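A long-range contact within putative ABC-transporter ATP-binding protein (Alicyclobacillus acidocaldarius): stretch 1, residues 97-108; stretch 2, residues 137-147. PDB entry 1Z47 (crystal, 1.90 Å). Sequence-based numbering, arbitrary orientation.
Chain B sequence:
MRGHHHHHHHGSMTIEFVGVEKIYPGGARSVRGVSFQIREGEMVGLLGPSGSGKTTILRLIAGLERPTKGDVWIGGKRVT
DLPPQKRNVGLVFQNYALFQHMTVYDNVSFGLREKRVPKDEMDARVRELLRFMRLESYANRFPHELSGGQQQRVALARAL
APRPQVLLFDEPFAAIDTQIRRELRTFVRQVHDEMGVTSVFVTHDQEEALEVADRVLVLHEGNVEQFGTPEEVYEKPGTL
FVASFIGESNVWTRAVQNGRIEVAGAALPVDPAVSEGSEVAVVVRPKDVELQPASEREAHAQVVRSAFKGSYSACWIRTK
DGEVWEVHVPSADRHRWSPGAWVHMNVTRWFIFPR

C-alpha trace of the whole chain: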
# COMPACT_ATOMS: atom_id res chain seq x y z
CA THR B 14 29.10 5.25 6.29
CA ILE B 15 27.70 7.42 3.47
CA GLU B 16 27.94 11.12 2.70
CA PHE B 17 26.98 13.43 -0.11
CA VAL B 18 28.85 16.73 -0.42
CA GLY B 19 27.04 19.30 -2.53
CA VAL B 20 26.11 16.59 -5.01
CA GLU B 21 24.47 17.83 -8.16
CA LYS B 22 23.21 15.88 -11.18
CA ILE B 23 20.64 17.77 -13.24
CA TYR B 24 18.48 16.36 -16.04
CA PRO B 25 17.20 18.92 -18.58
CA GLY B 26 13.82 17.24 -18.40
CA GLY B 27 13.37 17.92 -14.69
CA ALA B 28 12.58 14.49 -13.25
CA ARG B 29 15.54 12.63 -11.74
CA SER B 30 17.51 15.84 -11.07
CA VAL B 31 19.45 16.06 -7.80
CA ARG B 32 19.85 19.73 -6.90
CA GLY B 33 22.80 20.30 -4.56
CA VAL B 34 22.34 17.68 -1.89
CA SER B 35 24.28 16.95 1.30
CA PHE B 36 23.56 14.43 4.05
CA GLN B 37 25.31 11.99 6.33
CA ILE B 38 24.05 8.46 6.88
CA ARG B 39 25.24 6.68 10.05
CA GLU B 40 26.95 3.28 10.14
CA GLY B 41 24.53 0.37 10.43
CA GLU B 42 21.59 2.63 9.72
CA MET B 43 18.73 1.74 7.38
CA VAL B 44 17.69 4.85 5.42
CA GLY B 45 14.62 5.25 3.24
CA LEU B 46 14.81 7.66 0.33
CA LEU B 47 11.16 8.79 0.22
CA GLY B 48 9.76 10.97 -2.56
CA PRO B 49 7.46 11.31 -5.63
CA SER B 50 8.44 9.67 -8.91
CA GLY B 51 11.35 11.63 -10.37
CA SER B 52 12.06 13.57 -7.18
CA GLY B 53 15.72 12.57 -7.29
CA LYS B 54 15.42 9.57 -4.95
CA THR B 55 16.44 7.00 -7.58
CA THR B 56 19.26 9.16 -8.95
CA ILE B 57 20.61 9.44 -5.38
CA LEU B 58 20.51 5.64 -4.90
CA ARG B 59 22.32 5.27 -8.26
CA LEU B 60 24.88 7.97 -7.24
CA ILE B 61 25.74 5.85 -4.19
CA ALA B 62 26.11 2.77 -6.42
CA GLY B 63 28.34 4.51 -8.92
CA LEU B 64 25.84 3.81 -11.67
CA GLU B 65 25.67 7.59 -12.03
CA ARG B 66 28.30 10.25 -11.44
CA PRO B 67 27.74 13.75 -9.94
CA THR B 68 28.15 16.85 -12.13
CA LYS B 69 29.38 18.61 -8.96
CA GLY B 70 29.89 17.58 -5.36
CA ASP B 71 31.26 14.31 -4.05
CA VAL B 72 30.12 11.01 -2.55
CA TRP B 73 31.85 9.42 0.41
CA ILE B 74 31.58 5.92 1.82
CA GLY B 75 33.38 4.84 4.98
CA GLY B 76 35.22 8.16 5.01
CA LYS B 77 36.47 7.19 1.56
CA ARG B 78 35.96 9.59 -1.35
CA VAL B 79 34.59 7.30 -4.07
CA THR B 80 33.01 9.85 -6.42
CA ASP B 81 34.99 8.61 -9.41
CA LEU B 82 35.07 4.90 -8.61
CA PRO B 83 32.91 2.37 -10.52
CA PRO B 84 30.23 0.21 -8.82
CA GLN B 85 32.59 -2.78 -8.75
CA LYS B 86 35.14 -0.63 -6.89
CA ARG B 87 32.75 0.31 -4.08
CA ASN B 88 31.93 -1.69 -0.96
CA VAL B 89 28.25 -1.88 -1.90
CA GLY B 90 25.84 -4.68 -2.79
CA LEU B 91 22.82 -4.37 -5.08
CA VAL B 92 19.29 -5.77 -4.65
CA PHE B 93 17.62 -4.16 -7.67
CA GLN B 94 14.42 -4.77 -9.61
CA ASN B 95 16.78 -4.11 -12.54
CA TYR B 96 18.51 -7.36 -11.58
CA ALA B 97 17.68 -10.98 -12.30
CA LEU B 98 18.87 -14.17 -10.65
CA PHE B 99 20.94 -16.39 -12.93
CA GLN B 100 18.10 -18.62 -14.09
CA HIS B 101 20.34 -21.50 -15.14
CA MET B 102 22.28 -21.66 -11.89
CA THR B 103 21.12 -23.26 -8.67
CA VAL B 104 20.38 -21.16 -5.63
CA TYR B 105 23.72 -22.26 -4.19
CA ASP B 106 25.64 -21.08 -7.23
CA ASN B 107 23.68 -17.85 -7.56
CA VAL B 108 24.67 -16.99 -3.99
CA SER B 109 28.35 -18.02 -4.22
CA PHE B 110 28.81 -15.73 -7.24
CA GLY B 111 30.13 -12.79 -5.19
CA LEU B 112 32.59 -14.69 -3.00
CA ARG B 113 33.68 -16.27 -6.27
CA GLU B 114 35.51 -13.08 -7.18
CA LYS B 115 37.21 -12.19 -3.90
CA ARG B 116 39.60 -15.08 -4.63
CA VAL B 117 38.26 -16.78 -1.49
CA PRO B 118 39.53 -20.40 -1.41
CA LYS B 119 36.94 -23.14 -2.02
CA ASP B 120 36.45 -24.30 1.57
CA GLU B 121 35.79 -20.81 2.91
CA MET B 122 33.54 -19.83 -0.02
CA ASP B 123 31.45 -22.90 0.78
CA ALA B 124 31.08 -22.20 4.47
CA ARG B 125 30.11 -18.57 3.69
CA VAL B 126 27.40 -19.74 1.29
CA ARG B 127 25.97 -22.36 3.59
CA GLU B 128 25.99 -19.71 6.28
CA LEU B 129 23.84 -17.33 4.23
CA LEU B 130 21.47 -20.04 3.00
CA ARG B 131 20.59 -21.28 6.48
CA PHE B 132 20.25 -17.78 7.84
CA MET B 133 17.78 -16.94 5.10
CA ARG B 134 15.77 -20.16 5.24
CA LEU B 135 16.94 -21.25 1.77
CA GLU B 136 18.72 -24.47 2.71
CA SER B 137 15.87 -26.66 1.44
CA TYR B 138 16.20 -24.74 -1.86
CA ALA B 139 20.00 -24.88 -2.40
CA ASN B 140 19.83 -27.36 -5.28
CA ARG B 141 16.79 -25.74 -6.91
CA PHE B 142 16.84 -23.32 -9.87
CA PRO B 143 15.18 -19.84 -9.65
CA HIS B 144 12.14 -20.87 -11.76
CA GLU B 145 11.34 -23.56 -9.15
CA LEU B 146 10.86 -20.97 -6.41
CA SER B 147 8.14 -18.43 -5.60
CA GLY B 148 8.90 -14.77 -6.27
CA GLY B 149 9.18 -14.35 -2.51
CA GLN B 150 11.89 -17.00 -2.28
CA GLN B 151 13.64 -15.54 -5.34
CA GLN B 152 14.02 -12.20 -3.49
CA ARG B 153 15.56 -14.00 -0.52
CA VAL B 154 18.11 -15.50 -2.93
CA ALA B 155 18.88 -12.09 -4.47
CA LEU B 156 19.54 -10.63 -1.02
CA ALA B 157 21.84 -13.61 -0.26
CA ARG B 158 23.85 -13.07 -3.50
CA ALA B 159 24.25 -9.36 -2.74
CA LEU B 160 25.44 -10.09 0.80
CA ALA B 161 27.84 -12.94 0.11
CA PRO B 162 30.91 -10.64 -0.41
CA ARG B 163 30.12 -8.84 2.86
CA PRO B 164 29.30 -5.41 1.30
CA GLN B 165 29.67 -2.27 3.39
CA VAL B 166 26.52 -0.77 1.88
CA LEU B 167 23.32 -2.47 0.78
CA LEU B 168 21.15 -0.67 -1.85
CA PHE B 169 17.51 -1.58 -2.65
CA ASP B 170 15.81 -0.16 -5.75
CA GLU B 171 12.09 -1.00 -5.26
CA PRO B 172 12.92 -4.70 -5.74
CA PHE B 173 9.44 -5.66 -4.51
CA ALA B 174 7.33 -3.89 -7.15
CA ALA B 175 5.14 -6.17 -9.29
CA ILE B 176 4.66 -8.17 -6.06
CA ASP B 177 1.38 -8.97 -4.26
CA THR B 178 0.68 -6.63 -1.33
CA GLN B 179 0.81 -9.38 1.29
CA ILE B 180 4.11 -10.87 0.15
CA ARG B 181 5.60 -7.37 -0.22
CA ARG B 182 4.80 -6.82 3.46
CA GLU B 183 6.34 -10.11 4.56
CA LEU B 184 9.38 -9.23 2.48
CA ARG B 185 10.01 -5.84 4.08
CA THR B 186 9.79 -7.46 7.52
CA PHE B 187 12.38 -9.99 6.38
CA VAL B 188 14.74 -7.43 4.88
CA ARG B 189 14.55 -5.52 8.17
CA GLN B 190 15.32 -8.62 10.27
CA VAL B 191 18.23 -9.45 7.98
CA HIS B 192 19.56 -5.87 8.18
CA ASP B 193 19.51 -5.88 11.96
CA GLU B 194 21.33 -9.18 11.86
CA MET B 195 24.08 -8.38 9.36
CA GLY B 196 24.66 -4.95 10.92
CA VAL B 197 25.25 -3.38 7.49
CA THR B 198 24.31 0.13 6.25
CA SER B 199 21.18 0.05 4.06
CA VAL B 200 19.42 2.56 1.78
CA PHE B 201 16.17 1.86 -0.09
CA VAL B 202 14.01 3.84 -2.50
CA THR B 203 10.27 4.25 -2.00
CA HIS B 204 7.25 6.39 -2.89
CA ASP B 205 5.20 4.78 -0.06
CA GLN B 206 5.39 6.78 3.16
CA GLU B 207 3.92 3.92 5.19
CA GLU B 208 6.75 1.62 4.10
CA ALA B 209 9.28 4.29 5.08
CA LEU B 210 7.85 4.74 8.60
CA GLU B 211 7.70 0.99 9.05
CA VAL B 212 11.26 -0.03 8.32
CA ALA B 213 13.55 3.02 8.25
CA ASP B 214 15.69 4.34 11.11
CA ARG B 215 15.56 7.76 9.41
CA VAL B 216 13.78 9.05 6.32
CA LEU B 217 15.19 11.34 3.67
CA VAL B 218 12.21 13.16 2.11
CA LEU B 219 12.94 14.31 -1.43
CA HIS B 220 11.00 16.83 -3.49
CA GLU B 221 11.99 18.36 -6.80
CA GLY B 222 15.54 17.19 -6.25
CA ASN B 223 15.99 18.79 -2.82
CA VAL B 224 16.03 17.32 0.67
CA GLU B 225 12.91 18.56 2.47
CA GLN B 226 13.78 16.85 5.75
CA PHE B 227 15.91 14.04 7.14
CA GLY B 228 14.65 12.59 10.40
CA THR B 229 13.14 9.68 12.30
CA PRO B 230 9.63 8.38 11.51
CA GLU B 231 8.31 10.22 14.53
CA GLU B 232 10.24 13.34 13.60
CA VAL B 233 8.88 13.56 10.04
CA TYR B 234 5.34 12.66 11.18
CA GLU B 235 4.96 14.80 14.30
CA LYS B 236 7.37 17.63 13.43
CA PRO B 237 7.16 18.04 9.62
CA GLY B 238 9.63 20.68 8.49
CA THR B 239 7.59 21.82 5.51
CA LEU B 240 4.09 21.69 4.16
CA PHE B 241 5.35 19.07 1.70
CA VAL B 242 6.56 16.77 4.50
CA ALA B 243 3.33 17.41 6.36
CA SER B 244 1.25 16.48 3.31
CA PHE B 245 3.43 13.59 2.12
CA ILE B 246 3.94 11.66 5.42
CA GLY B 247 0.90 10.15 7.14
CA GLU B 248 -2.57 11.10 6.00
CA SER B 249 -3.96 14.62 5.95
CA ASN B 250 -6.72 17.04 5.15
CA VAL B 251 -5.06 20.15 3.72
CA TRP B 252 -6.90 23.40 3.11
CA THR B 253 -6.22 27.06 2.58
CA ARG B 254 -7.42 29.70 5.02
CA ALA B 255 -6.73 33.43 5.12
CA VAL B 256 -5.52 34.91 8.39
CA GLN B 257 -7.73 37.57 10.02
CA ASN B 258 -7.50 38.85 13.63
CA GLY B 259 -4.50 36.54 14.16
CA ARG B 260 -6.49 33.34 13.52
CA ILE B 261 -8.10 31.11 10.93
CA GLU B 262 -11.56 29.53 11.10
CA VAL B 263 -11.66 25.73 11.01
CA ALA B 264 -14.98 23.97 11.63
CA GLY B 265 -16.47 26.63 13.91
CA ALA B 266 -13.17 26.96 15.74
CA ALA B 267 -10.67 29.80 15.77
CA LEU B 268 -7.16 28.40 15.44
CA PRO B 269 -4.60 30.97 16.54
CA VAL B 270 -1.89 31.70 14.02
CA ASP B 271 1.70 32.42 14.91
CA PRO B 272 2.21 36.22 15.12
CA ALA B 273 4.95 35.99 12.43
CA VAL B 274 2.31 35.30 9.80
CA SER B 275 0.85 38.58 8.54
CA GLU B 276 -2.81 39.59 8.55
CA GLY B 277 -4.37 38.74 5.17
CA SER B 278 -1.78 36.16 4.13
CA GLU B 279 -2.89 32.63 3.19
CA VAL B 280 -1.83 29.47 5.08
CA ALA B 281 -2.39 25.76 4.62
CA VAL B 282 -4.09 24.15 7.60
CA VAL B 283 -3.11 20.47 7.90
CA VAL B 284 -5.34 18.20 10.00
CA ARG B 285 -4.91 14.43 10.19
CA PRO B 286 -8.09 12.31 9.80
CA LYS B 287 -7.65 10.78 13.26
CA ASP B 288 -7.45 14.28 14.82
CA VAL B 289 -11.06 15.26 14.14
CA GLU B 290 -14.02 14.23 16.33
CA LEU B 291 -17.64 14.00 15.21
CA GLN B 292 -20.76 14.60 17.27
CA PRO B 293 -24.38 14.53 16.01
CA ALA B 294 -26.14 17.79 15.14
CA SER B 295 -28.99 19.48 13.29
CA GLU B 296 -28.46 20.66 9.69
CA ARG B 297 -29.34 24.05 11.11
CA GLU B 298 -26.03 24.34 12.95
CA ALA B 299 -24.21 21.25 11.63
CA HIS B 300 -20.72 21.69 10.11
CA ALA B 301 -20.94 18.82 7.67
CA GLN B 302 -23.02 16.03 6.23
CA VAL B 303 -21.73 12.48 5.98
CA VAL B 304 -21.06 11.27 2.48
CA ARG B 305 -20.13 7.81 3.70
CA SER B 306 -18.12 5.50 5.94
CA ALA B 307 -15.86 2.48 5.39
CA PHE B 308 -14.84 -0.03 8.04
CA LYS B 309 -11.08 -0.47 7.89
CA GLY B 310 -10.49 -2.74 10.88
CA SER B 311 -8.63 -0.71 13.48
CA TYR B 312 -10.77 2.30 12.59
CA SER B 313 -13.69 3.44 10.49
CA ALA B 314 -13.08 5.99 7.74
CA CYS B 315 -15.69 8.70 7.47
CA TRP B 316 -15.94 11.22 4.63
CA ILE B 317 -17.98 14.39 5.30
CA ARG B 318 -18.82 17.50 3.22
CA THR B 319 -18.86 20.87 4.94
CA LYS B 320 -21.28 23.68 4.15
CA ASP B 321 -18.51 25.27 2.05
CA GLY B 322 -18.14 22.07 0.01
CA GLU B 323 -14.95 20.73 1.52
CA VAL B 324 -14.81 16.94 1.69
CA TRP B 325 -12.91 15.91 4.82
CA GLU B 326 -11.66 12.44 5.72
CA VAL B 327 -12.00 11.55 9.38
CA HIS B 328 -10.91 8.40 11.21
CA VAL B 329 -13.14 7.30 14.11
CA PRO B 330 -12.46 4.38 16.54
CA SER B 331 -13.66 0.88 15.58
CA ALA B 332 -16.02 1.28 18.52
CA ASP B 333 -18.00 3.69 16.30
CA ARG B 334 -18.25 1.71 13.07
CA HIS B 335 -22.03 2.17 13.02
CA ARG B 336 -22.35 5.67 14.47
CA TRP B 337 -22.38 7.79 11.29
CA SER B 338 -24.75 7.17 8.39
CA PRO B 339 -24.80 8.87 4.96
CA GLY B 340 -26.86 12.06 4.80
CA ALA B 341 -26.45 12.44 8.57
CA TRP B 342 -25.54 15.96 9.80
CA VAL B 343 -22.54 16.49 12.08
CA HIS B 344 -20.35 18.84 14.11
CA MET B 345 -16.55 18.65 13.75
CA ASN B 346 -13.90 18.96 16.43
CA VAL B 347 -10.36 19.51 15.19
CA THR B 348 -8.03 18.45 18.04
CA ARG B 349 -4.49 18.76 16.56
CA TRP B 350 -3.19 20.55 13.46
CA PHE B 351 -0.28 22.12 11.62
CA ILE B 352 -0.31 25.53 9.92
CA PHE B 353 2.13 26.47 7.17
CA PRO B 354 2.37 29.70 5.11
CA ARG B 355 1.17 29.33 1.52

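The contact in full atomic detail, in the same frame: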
# COMPACT_ATOMS: atom_id res chain seq x y z
N ALA B 97 18.30 -9.74 -11.90
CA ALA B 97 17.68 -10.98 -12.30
C ALA B 97 18.61 -12.10 -11.86
O ALA B 97 19.80 -12.08 -12.17
CB ALA B 97 17.49 -11.02 -13.81
N LEU B 98 18.07 -13.05 -11.10
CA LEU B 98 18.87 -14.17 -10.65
C LEU B 98 19.31 -14.92 -11.91
O LEU B 98 18.65 -14.85 -12.95
CB LEU B 98 18.04 -15.11 -9.77
CG LEU B 98 17.41 -14.58 -8.48
CD1 LEU B 98 16.74 -15.75 -7.74
CD2 LEU B 98 18.46 -13.92 -7.61
N PHE B 99 20.44 -15.61 -11.81
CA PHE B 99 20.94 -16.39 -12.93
C PHE B 99 20.07 -17.63 -12.99
O PHE B 99 20.25 -18.59 -12.25
CB PHE B 99 22.41 -16.72 -12.68
CG PHE B 99 23.25 -15.50 -12.43
CD1 PHE B 99 24.29 -15.52 -11.50
CD2 PHE B 99 23.01 -14.31 -13.12
CE1 PHE B 99 25.06 -14.38 -11.26
CE2 PHE B 99 23.78 -13.16 -12.89
CZ PHE B 99 24.81 -13.20 -11.95
N GLN B 100 19.09 -17.57 -13.89
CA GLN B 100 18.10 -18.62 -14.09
C GLN B 100 18.60 -20.03 -14.33
O GLN B 100 17.88 -21.00 -14.06
CB GLN B 100 17.18 -18.21 -15.24
CG GLN B 100 16.52 -16.85 -15.02
CD GLN B 100 15.67 -16.82 -13.77
OE1 GLN B 100 14.77 -17.64 -13.59
NE2 GLN B 100 15.96 -15.88 -12.88
N HIS B 101 19.82 -20.17 -14.83
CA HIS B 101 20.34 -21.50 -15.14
C HIS B 101 21.36 -22.00 -14.13
O HIS B 101 22.07 -22.98 -14.36
CB HIS B 101 20.89 -21.44 -16.56
CG HIS B 101 20.01 -20.64 -17.47
ND1 HIS B 101 20.40 -19.42 -18.00
CD2 HIS B 101 18.73 -20.83 -17.87
CE1 HIS B 101 19.39 -18.90 -18.68
NE2 HIS B 101 18.37 -19.74 -18.62
N MET B 102 21.38 -21.33 -12.99
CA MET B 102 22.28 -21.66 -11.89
C MET B 102 21.41 -21.99 -10.69
O MET B 102 20.34 -21.40 -10.52
CB MET B 102 23.11 -20.43 -11.54
CG MET B 102 24.59 -20.61 -11.57
SD MET B 102 25.36 -19.01 -11.18
CE MET B 102 25.56 -18.38 -12.87
N THR B 103 21.86 -22.92 -9.87
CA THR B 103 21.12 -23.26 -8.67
C THR B 103 21.23 -22.08 -7.69
O THR B 103 22.02 -21.15 -7.88
CB THR B 103 21.70 -24.48 -7.97
OG1 THR B 103 23.08 -24.24 -7.66
CG2 THR B 103 21.54 -25.74 -8.85
N VAL B 104 20.40 -22.14 -6.67
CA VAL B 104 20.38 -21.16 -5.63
C VAL B 104 21.79 -21.09 -5.06
O VAL B 104 22.37 -20.00 -4.95
CB VAL B 104 19.37 -21.57 -4.58
CG1 VAL B 104 19.55 -20.73 -3.30
CG2 VAL B 104 17.95 -21.41 -5.17
N TYR B 105 22.36 -22.24 -4.75
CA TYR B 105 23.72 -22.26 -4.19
C TYR B 105 24.72 -21.49 -5.05
O TYR B 105 25.53 -20.69 -4.56
CB TYR B 105 24.23 -23.70 -4.05
CG TYR B 105 25.63 -23.80 -3.48
CD1 TYR B 105 25.84 -24.16 -2.15
CD2 TYR B 105 26.75 -23.54 -4.27
CE1 TYR B 105 27.13 -24.27 -1.62
CE2 TYR B 105 28.04 -23.64 -3.76
CZ TYR B 105 28.22 -24.01 -2.43
OH TYR B 105 29.49 -24.11 -1.91
N ASP B 106 24.68 -21.74 -6.35
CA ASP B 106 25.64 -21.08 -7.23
C ASP B 106 25.34 -19.61 -7.45
O ASP B 106 26.27 -18.82 -7.64
CB ASP B 106 25.74 -21.83 -8.55
CG ASP B 106 26.46 -23.15 -8.40
OD1 ASP B 106 27.15 -23.33 -7.37
OD2 ASP B 106 26.35 -24.01 -9.29
N ASN B 107 24.06 -19.25 -7.40
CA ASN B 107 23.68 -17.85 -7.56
C ASN B 107 24.28 -17.06 -6.40
O ASN B 107 24.84 -15.98 -6.60
CB ASN B 107 22.17 -17.69 -7.52
CG ASN B 107 21.57 -17.54 -8.90
OD1 ASN B 107 21.60 -16.46 -9.48
ND2 ASN B 107 21.03 -18.63 -9.43
N VAL B 108 24.17 -17.62 -5.20
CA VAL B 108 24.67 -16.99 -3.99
C VAL B 108 26.19 -16.97 -3.82
O VAL B 108 26.73 -16.06 -3.20
CB VAL B 108 24.05 -17.63 -2.72
CG1 VAL B 108 24.79 -17.18 -1.47
CG2 VAL B 108 22.58 -17.24 -2.62
N SER B 137 16.65 -25.68 2.18
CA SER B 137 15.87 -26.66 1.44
C SER B 137 15.77 -26.32 -0.05
O SER B 137 15.29 -27.12 -0.84
CB SER B 137 14.47 -26.84 2.06
OG SER B 137 13.73 -25.63 2.10
N TYR B 138 16.26 -25.14 -0.45
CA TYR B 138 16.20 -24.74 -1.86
C TYR B 138 17.56 -24.60 -2.55
O TYR B 138 17.61 -24.20 -3.71
CB TYR B 138 15.40 -23.44 -2.00
CG TYR B 138 14.02 -23.52 -1.34
CD1 TYR B 138 13.79 -22.96 -0.08
CD2 TYR B 138 12.98 -24.25 -1.94
CE1 TYR B 138 12.56 -23.11 0.58
CE2 TYR B 138 11.74 -24.41 -1.29
CZ TYR B 138 11.54 -23.84 -0.03
OH TYR B 138 10.34 -24.02 0.63
N ALA B 139 18.64 -24.99 -1.86
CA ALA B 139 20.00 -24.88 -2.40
C ALA B 139 20.21 -25.49 -3.79
O ALA B 139 20.87 -24.89 -4.66
CB ALA B 139 21.01 -25.53 -1.43
N ASN B 140 19.68 -26.69 -3.99
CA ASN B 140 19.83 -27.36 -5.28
C ASN B 140 18.69 -27.10 -6.26
O ASN B 140 18.56 -27.81 -7.27
CB ASN B 140 20.02 -28.88 -5.12
CG ASN B 140 18.92 -29.55 -4.31
OD1 ASN B 140 17.80 -29.01 -4.16
ND2 ASN B 140 19.22 -30.74 -3.79
N ARG B 141 17.89 -26.07 -6.00
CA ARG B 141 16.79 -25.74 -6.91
C ARG B 141 17.22 -24.58 -7.82
O ARG B 141 18.14 -23.82 -7.50
CB ARG B 141 15.56 -25.33 -6.09
CG ARG B 141 14.98 -26.42 -5.14
CD ARG B 141 14.72 -27.71 -5.86
NE ARG B 141 13.75 -28.60 -5.21
CZ ARG B 141 14.06 -29.65 -4.45
NH1 ARG B 141 15.32 -29.98 -4.20
NH2 ARG B 141 13.08 -30.43 -4.00
N PHE B 142 16.56 -24.43 -8.96
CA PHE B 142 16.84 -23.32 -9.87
C PHE B 142 15.79 -22.24 -9.60
O PHE B 142 14.69 -22.55 -9.16
CB PHE B 142 16.76 -23.79 -11.32
CG PHE B 142 17.85 -24.73 -11.68
CD1 PHE B 142 17.73 -26.09 -11.43
CD2 PHE B 142 19.07 -24.23 -12.16
CE1 PHE B 142 18.81 -26.97 -11.65
CE2 PHE B 142 20.16 -25.09 -12.39
CZ PHE B 142 20.03 -26.46 -12.14
N PRO B 143 16.11 -20.96 -9.88
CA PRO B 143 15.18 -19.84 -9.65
C PRO B 143 13.72 -20.06 -10.09
O PRO B 143 12.80 -19.71 -9.36
CB PRO B 143 15.86 -18.68 -10.37
CG PRO B 143 17.33 -18.99 -10.11
CD PRO B 143 17.37 -20.48 -10.46
N HIS B 144 13.51 -20.65 -11.27
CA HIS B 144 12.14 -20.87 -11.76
C HIS B 144 11.32 -21.83 -10.89
O HIS B 144 10.10 -21.88 -10.99
CB HIS B 144 12.16 -21.38 -13.21
CG HIS B 144 12.42 -22.86 -13.34
ND1 HIS B 144 13.68 -23.39 -13.49
CD2 HIS B 144 11.56 -23.91 -13.34
CE1 HIS B 144 13.59 -24.71 -13.57
NE2 HIS B 144 12.32 -25.05 -13.48
N GLU B 145 12.00 -22.59 -10.03
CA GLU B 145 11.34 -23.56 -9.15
C GLU B 145 10.83 -22.95 -7.85
O GLU B 145 10.11 -23.60 -7.09
CB GLU B 145 12.30 -24.71 -8.83
CG GLU B 145 12.72 -25.53 -10.05
CD GLU B 145 13.52 -26.77 -9.66
OE1 GLU B 145 14.74 -26.64 -9.37
OE2 GLU B 145 12.93 -27.87 -9.62
N LEU B 146 11.21 -21.70 -7.62
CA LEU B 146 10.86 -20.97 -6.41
C LEU B 146 9.79 -19.91 -6.63
O LEU B 146 9.56 -19.47 -7.75
CB LEU B 146 12.11 -20.29 -5.87
CG LEU B 146 13.37 -21.15 -5.86
CD1 LEU B 146 14.53 -20.32 -5.28
CD2 LEU B 146 13.14 -22.41 -5.04
N SER B 147 9.13 -19.50 -5.54
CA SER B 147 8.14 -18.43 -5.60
C SER B 147 8.92 -17.13 -5.73
O SER B 147 10.13 -17.08 -5.46
CB SER B 147 7.32 -18.39 -4.30
OG SER B 147 8.17 -18.14 -3.18
O HOH W 1 15.13 -21.05 -13.61

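The contact between residues 97-108 and 137-147 is a helix start docked on a loop: free backbone amides of the first helical turn are satisfied by carbonyls of the partner stretch, and apolar groups, chiefly Pro-143, Val-104 and Phe-142 with the Thr-103 methyl, pack around them. It illustrates a general principle, that the opening residues of a helix, whose N-H groups have no acceptor within the helix itself, are natural points of attachment for distant parts of a chain.

The helix begins at Val-104, and Thr-103 occupies the N-cap position. With chi1 in the p rotamer, its OG1 accepts from Asp-106 N at 3.2 Å, which accounts for one of the early amides. Two others are served from across the contact. Val-104 N donates to Arg-141 O at 2.9 Å, and Tyr-105 N donates to Ala-139 O at 3.0 Å with a nearly straight geometry. Both acceptors belong to the type I turn from Tyr-138 to Arg-141, closed by Arg-141 N donating to Tyr-138 O at 3.0 Å, so a single turn presents both carbonyls to successive amides. Thr-103 CA adds a CA-H...O contact to Arg-141 O at 3.3 Å. The CA-to-CB bonds of Asn-140 and Arg-141 point away from the other stretch, and Arg-141 NH1 donates to Asn-140 OD1 at 2.7 Å. The small side chain of Ala-139 accompanies a close backbone approach, its CA lying 4.9 Å from Tyr-105 CA.

Side chains fill the space around these bonds. Val-104 points toward the partner and is buried, its CG2 lying 3.6 Å from Leu-146 CD1; a compact branched residue suits a position where backbone and side chain both engage. Thr-103 has a double role, for while its hydroxyl caps the helix, its methyl CG2 sits over one face of the Phe-142 ring, 4.0 Å from the ring centroid, in a CH-pi contact. His-101 O meets the edge of the same ring, 3.5 Å from Phe-142 CE2.

Pro-143 has the largest covered area of any residue here. Its rigid ring, with no amide hydrogen to satisfy, fits a buried site lined by both carbon and carbonyl oxygen: its CG lies 4.0 Å from Leu-98 CB and 3.6 Å from Phe-99 O, while its CD approaches Met-102 O at 3.1 Å. The loop that receives it is braced from within. Phe-99 N donates to Asn-107 OD1 at 2.7 Å, and Asn-107 ND2 returns a bond to Phe-99 O at 2.9 Å, tying the type I turn from Phe-99 to Met-102 to the helix.

At the margin, a water joins the stretches, donating to Gln-100 O at 2.8 Å and accepting from His-144 N at 2.9 Å. In all, 561 Å² is buried, summed over both sides, around a contact whose direct hydrogen bonds are entirely main-chain.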